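PDB 3WCY: interferon alpha/beta receptor 1 from Mus musculus, which pairs with IFNAR2 to form the heterodimeric cell-surface receptor for type I interferons, whose binding switches on the JAK-STAT signalling cascade. Local coordinates for residues L132-W144 and T153-L166. Residues are numbered along the deposited sequence; the frame is centred on the assembly and turned at random.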
loop_
_atom_site.group_PDB
_atom_site.type_symbol
_atom_site.label_atom_id
_atom_site.label_comp_id
_atom_site.label_asym_id
_atom_site.label_seq_id
_atom_site.Cartn_x
_atom_site.Cartn_y
_atom_site.Cartn_z
ATOM N N LEU A 132 -5.292 14.226 -5.613
ATOM C CA LEU A 132 -4.087 13.950 -4.836
ATOM C C LEU A 132 -4.377 13.120 -3.586
ATOM O O LEU A 132 -3.455 12.830 -2.823
ATOM C CB LEU A 132 -3.364 15.246 -4.458
ATOM C CG LEU A 132 -2.911 16.154 -5.595
ATOM C CD1 LEU A 132 -2.293 17.436 -5.040
ATOM C CD2 LEU A 132 -1.951 15.431 -6.554
ATOM N N GLU A 133 -5.652 12.727 -3.380
ATOM C CA GLU A 133 -6.069 11.906 -2.238
ATOM C C GLU A 133 -6.348 10.451 -2.602
ATOM O O GLU A 133 -6.369 9.601 -1.709
ATOM C CB GLU A 133 -7.244 12.539 -1.489
ATOM C CG GLU A 133 -6.812 13.528 -0.420
ATOM C CD GLU A 133 -6.163 14.800 -0.925
ATOM O OE1 GLU A 133 -5.231 15.291 -0.249
ATOM O OE2 GLU A 133 -6.576 15.305 -1.995
ATOM N N LYS A 134 -6.490 10.154 -3.916
ATOM C CA LYS A 134 -6.716 8.808 -4.465
ATOM C C LYS A 134 -5.945 7.679 -3.739
ATOM O O LYS A 134 -6.580 6.662 -3.439
ATOM C CB LYS A 134 -6.404 8.748 -5.973
ATOM C CG LYS A 134 -7.248 9.650 -6.848
ATOM C CD LYS A 134 -6.373 10.402 -7.833
ATOM C CE LYS A 134 -6.346 9.771 -9.202
ATOM N NZ LYS A 134 -5.464 10.527 -10.121
ATOM N N PRO A 135 -4.609 7.794 -3.439
ATOM C CA PRO A 135 -3.925 6.670 -2.773
ATOM C C PRO A 135 -4.337 6.476 -1.317
ATOM O O PRO A 135 -4.260 5.358 -0.801
ATOM C CB PRO A 135 -2.442 7.027 -2.904
ATOM C CG PRO A 135 -2.378 8.172 -3.883
ATOM C CD PRO A 135 -3.654 8.890 -3.714
ATOM N N SER A 136 -4.801 7.556 -0.669
ATOM C CA SER A 136 -5.230 7.518 0.726
ATOM C C SER A 136 -6.510 6.709 0.914
ATOM O O SER A 136 -6.589 5.942 1.875
ATOM C CB SER A 136 -5.383 8.929 1.292
ATOM O OG SER A 136 -4.123 9.550 1.502
ATOM N N PHE A 137 -7.482 6.842 -0.026
ATOM C CA PHE A 137 -8.776 6.152 -0.005
ATOM C C PHE A 137 -8.702 4.637 0.141
ATOM O O PHE A 137 -7.860 3.977 -0.465
ATOM C CB PHE A 137 -9.616 6.471 -1.254
ATOM C CG PHE A 137 -10.014 7.905 -1.509
ATOM C CD1 PHE A 137 -10.503 8.705 -0.482
ATOM C CD2 PHE A 137 -10.007 8.423 -2.796
ATOM C CE1 PHE A 137 -10.893 10.024 -0.727
ATOM C CE2 PHE A 137 -10.420 9.733 -3.042
ATOM C CZ PHE A 137 -10.864 10.523 -2.007
ATOM N N SER A 138 -9.623 4.101 0.933
ATOM C CA SER A 138 -9.828 2.675 1.168
ATOM C C SER A 138 -11.305 2.442 0.884
ATOM O O SER A 138 -12.067 3.409 0.823
ATOM C CB SER A 138 -9.502 2.308 2.614
ATOM O OG SER A 138 -9.745 0.933 2.870
ATOM N N TYR A 139 -11.703 1.183 0.663
ATOM C CA TYR A 139 -13.097 0.836 0.364
ATOM C C TYR A 139 -13.569 -0.347 1.189
ATOM O O TYR A 139 -12.764 -1.206 1.563
ATOM C CB TYR A 139 -13.312 0.601 -1.153
ATOM C CG TYR A 139 -12.789 1.737 -2.008
ATOM C CD1 TYR A 139 -13.554 2.879 -2.229
ATOM C CD2 TYR A 139 -11.498 1.703 -2.536
ATOM C CE1 TYR A 139 -13.060 3.947 -2.978
ATOM C CE2 TYR A 139 -10.991 2.768 -3.281
ATOM C CZ TYR A 139 -11.777 3.889 -3.498
ATOM O OH TYR A 139 -11.288 4.947 -4.220
ATOM N N THR A 140 -14.863 -0.355 1.526
ATOM C CA THR A 140 -15.501 -1.425 2.298
ATOM C C THR A 140 -16.691 -1.922 1.471
ATOM O O THR A 140 -17.571 -1.129 1.121
ATOM C CB THR A 140 -15.932 -0.940 3.703
ATOM O OG1 THR A 140 -17.011 -0.013 3.577
ATOM C CG2 THR A 140 -14.800 -0.315 4.504
ATOM N N ILE A 141 -16.699 -3.217 1.134
ATOM C CA ILE A 141 -17.749 -3.829 0.321
ATOM C C ILE A 141 -18.677 -4.670 1.187
ATOM O O ILE A 141 -18.208 -5.420 2.047
ATOM C CB ILE A 141 -17.196 -4.686 -0.865
ATOM C CG1 ILE A 141 -15.741 -4.342 -1.319
ATOM C CG2 ILE A 141 -18.197 -4.796 -2.015
ATOM C CD1 ILE A 141 -15.517 -3.031 -2.067
ATOM N N ARG A 142 -19.993 -4.571 0.916
ATOM C CA ARG A 142 -21.054 -5.333 1.568
ATOM C C ARG A 142 -21.772 -6.163 0.507
ATOM O O ARG A 142 -22.259 -5.614 -0.481
ATOM C CB ARG A 142 -22.046 -4.404 2.268
ATOM C CG ARG A 142 -21.646 -3.991 3.674
ATOM C CD ARG A 142 -22.775 -3.189 4.292
ATOM N NE ARG A 142 -22.432 -2.642 5.602
ATOM C CZ ARG A 142 -23.061 -1.617 6.173
ATOM N NH1 ARG A 142 -24.063 -1.010 5.545
ATOM N NH2 ARG A 142 -22.684 -1.183 7.369
ATOM N N ILE A 143 -21.814 -7.486 0.705
ATOM C CA ILE A 143 -22.456 -8.445 -0.195
ATOM C C ILE A 143 -23.420 -9.369 0.577
ATOM O O ILE A 143 -23.136 -9.780 1.705
ATOM C CB ILE A 143 -21.405 -9.211 -1.070
ATOM C CG1 ILE A 143 -22.058 -9.993 -2.239
ATOM C CG2 ILE A 143 -20.443 -10.078 -0.235
ATOM C CD1 ILE A 143 -21.101 -10.514 -3.357
ATOM N N TRP A 144 -24.566 -9.663 -0.042
ATOM C CA TRP A 144 -25.614 -10.547 0.474
ATOM C C TRP A 144 -26.455 -11.021 -0.707
ATOM O O TRP A 144 -26.438 -10.366 -1.748
ATOM C CB TRP A 144 -26.515 -9.794 1.476
ATOM C CG TRP A 144 -27.299 -8.667 0.867
ATOM C CD1 TRP A 144 -28.551 -8.735 0.330
ATOM C CD2 TRP A 144 -26.851 -7.320 0.673
ATOM N NE1 TRP A 144 -28.911 -7.514 -0.190
ATOM C CE2 TRP A 144 -27.898 -6.618 0.035
ATOM C CE3 TRP A 144 -25.666 -6.630 0.985
ATOM C CZ2 TRP A 144 -27.802 -5.258 -0.282
ATOM C CZ3 TRP A 144 -25.579 -5.281 0.679
ATOM C CH2 TRP A 144 -26.630 -4.613 0.038
ATOM N N THR A 153 -18.874 -8.710 4.918
ATOM C CA THR A 153 -18.065 -7.500 4.756
ATOM C C THR A 153 -16.632 -7.776 4.290
ATOM O O THR A 153 -15.929 -8.584 4.896
ATOM C CB THR A 153 -18.172 -6.594 5.994
ATOM O OG1 THR A 153 -19.531 -6.582 6.462
ATOM C CG2 THR A 153 -17.689 -5.164 5.717
ATOM N N ILE A 154 -16.213 -7.112 3.201
ATOM C CA ILE A 154 -14.863 -7.253 2.639
ATOM C C ILE A 154 -14.225 -5.864 2.507
ATOM O O ILE A 154 -14.832 -4.968 1.920
ATOM C CB ILE A 154 -14.866 -8.037 1.287
ATOM C CG1 ILE A 154 -15.495 -9.435 1.426
ATOM C CG2 ILE A 154 -13.467 -8.151 0.688
ATOM C CD1 ILE A 154 -16.703 -9.638 0.563
ATOM N N ASN A 155 -13.010 -5.685 3.052
ATOM C CA ASN A 155 -12.295 -4.411 2.951
ATOM C C ASN A 155 -11.305 -4.466 1.790
ATOM O O ASN A 155 -10.665 -5.502 1.578
ATOM C CB ASN A 155 -11.581 -4.062 4.258
ATOM C CG ASN A 155 -12.472 -4.061 5.471
ATOM O OD1 ASN A 155 -13.229 -2.995 5.660
ATOM N ND2 ASN A 155 -12.479 -5.009 6.258
ATOM N N SER A 156 -11.189 -3.364 1.025
ATOM C CA SER A 156 -10.265 -3.309 -0.111
ATOM C C SER A 156 -9.653 -1.948 -0.403
ATOM O O SER A 156 -10.323 -0.916 -0.316
ATOM C CB SER A 156 -10.910 -3.858 -1.381
ATOM O OG SER A 156 -9.941 -4.009 -2.408
ATOM N N THR A 157 -8.378 -1.980 -0.817
ATOM C CA THR A 157 -7.587 -0.826 -1.243
ATOM C C THR A 157 -7.514 -0.880 -2.769
ATOM O O THR A 157 -7.254 0.130 -3.430
ATOM C CB THR A 157 -6.187 -0.887 -0.624
ATOM O OG1 THR A 157 -5.702 -2.234 -0.681
ATOM C CG2 THR A 157 -6.161 -0.375 0.809
ATOM N N TYR A 158 -7.777 -2.085 -3.310
ATOM C CA TYR A 158 -7.749 -2.446 -4.724
ATOM C C TYR A 158 -8.979 -1.907 -5.447
ATOM O O TYR A 158 -10.094 -2.029 -4.937
ATOM C CB TYR A 158 -7.616 -3.980 -4.886
ATOM C CG TYR A 158 -6.446 -4.590 -4.126
ATOM C CD1 TYR A 158 -6.558 -4.916 -2.775
ATOM C CD2 TYR A 158 -5.240 -4.866 -4.766
ATOM C CE1 TYR A 158 -5.487 -5.469 -2.071
ATOM C CE2 TYR A 158 -4.172 -5.443 -4.078
ATOM C CZ TYR A 158 -4.300 -5.745 -2.731
ATOM O OH TYR A 158 -3.252 -6.306 -2.038
ATOM N N TYR A 159 -8.768 -1.298 -6.632
ATOM C CA TYR A 159 -9.821 -0.698 -7.458
ATOM C C TYR A 159 -10.690 -1.718 -8.197
ATOM O O TYR A 159 -11.676 -1.354 -8.845
ATOM C CB TYR A 159 -9.264 0.417 -8.357
ATOM C CG TYR A 159 -8.900 1.657 -7.570
ATOM C CD1 TYR A 159 -9.809 2.698 -7.411
ATOM C CD2 TYR A 159 -7.665 1.769 -6.938
ATOM C CE1 TYR A 159 -9.485 3.832 -6.667
ATOM C CE2 TYR A 159 -7.331 2.900 -6.193
ATOM C CZ TYR A 159 -8.242 3.931 -6.063
ATOM O OH TYR A 159 -7.903 5.041 -5.327
ATOM N N VAL A 160 -10.321 -3.001 -8.072
ATOM C CA VAL A 160 -11.043 -4.173 -8.560
ATOM C C VAL A 160 -10.875 -5.213 -7.452
ATOM O O VAL A 160 -9.753 -5.660 -7.192
ATOM C CB VAL A 160 -10.575 -4.708 -9.940
ATOM C CG1 VAL A 160 -11.313 -5.994 -10.305
ATOM C CG2 VAL A 160 -10.757 -3.665 -11.038
ATOM N N GLU A 161 -11.965 -5.542 -6.752
ATOM C CA GLU A 161 -11.896 -6.534 -5.688
ATOM C C GLU A 161 -12.766 -7.720 -6.058
ATOM O O GLU A 161 -13.988 -7.591 -6.125
ATOM C CB GLU A 161 -12.250 -5.931 -4.310
ATOM C CG GLU A 161 -12.164 -6.901 -3.132
ATOM C CD GLU A 161 -10.817 -7.541 -2.834
ATOM O OE1 GLU A 161 -9.845 -6.803 -2.552
ATOM O OE2 GLU A 161 -10.747 -8.792 -2.845
ATOM N N LYS A 162 -12.129 -8.859 -6.353
ATOM C CA LYS A 162 -12.837 -10.080 -6.714
ATOM C C LYS A 162 -13.320 -10.784 -5.444
ATOM O O LYS A 162 -12.502 -11.168 -4.602
ATOM C CB LYS A 162 -11.955 -10.998 -7.579
ATOM C CG LYS A 162 -12.692 -12.212 -8.157
ATOM C CD LYS A 162 -11.834 -13.016 -9.145
ATOM C CE LYS A 162 -10.875 -13.993 -8.491
ATOM N NZ LYS A 162 -11.581 -15.116 -7.811
ATOM N N ILE A 163 -14.661 -10.908 -5.297
ATOM C CA ILE A 163 -15.294 -11.582 -4.161
ATOM C C ILE A 163 -15.444 -13.065 -4.529
ATOM O O ILE A 163 -16.217 -13.384 -5.436
ATOM C CB ILE A 163 -16.619 -10.909 -3.728
ATOM C CG1 ILE A 163 -16.377 -9.432 -3.354
ATOM C CG2 ILE A 163 -17.258 -11.678 -2.565
ATOM C CD1 ILE A 163 -17.583 -8.536 -3.459
ATOM N N PRO A 164 -14.669 -13.974 -3.887
ATOM C CA PRO A 164 -14.728 -15.392 -4.271
ATOM C C PRO A 164 -15.595 -16.224 -3.318
ATOM O O PRO A 164 -16.286 -15.657 -2.464
ATOM C CB PRO A 164 -13.282 -15.842 -4.068
ATOM C CG PRO A 164 -12.802 -15.000 -2.900
ATOM C CD PRO A 164 -13.670 -13.764 -2.817
ATOM N N GLU A 165 -15.544 -17.574 -3.474
ATOM C CA GLU A 165 -16.303 -18.574 -2.715
ATOM C C GLU A 165 -17.836 -18.372 -2.770
ATOM O O GLU A 165 -18.538 -18.651 -1.792
ATOM C CB GLU A 165 -15.776 -18.644 -1.263
ATOM C CG GLU A 165 -15.297 -20.024 -0.847
ATOM C CD GLU A 165 -14.951 -20.153 0.625
ATOM O OE1 GLU A 165 -15.884 -20.161 1.462
ATOM O OE2 GLU A 165 -13.744 -20.265 0.941
ATOM N N LEU A 166 -18.342 -17.885 -3.923
ATOM C CA LEU A 166 -19.768 -17.627 -4.141
ATOM C C LEU A 166 -20.482 -18.811 -4.803
ATOM O O LEU A 166 -19.842 -19.645 -5.453
ATOM C CB LEU A 166 -19.994 -16.341 -4.963
ATOM C CG LEU A 166 -19.523 -15.012 -4.371
ATOM C CD1 LEU A 166 -19.576 -13.927 -5.410
ATOM C CD2 LEU A 166 -20.361 -14.596 -3.177
#
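Tyr139 and Ser156 face each other as a hydrogen-bonded antiparallel pair, each backbone N-H spent on the other's carbonyl. Tyr139 N to Ser156 O is 2.7 Å but bent, 141° at the hydrogen, whereas the return bond from Ser156 N to Tyr139 O is nearly straight. Two residues on, Ile141 and Ile154 repeat the exchange: Ile141 N to Ile154 O is 2.7 Å, and Ile154 N returns to Ile141 O at 2.9 Å. Between these pairs the backbone of Thr140 turns outward and bonds to Lys177, so both edges of strand 138-145 are used. The Ser156 hydroxyl, swung anti to the backbone N (chi1 -170°) and so toward Glu161, gives its hydrogen to the anti lone pair of Glu161 OE1 at 2.8 Å and weakly accepts from Tyr158 N.

On the inward face, Tyr139 presents its ring edge to the face of Tyr159 in an offset edge-to-face pair, centroids 5.5 Å apart and planes at 68°. A leucine in place of Tyr139 removes that edge, and the face of Tyr159 would probably lose its aromatic partner and be less firmly packed. Further along, Ile143 CD1 meets Ile163 CD1 tip to tip at 4.0 Å, while Ile143 CG2 packs on Ile154 CD1.

Strands 138-145 and 152-156 form a hairpin at one side of a four-stranded sheet in the second fibronectin type-III domain, with strand 171-179 flanking 138-145. The chain then crosses to strand 160-163 in the other sheet, which pairs with 116-121; Ile141 and Ile143, on Leu174, and Ile163, on Val118, meet between the two sheets.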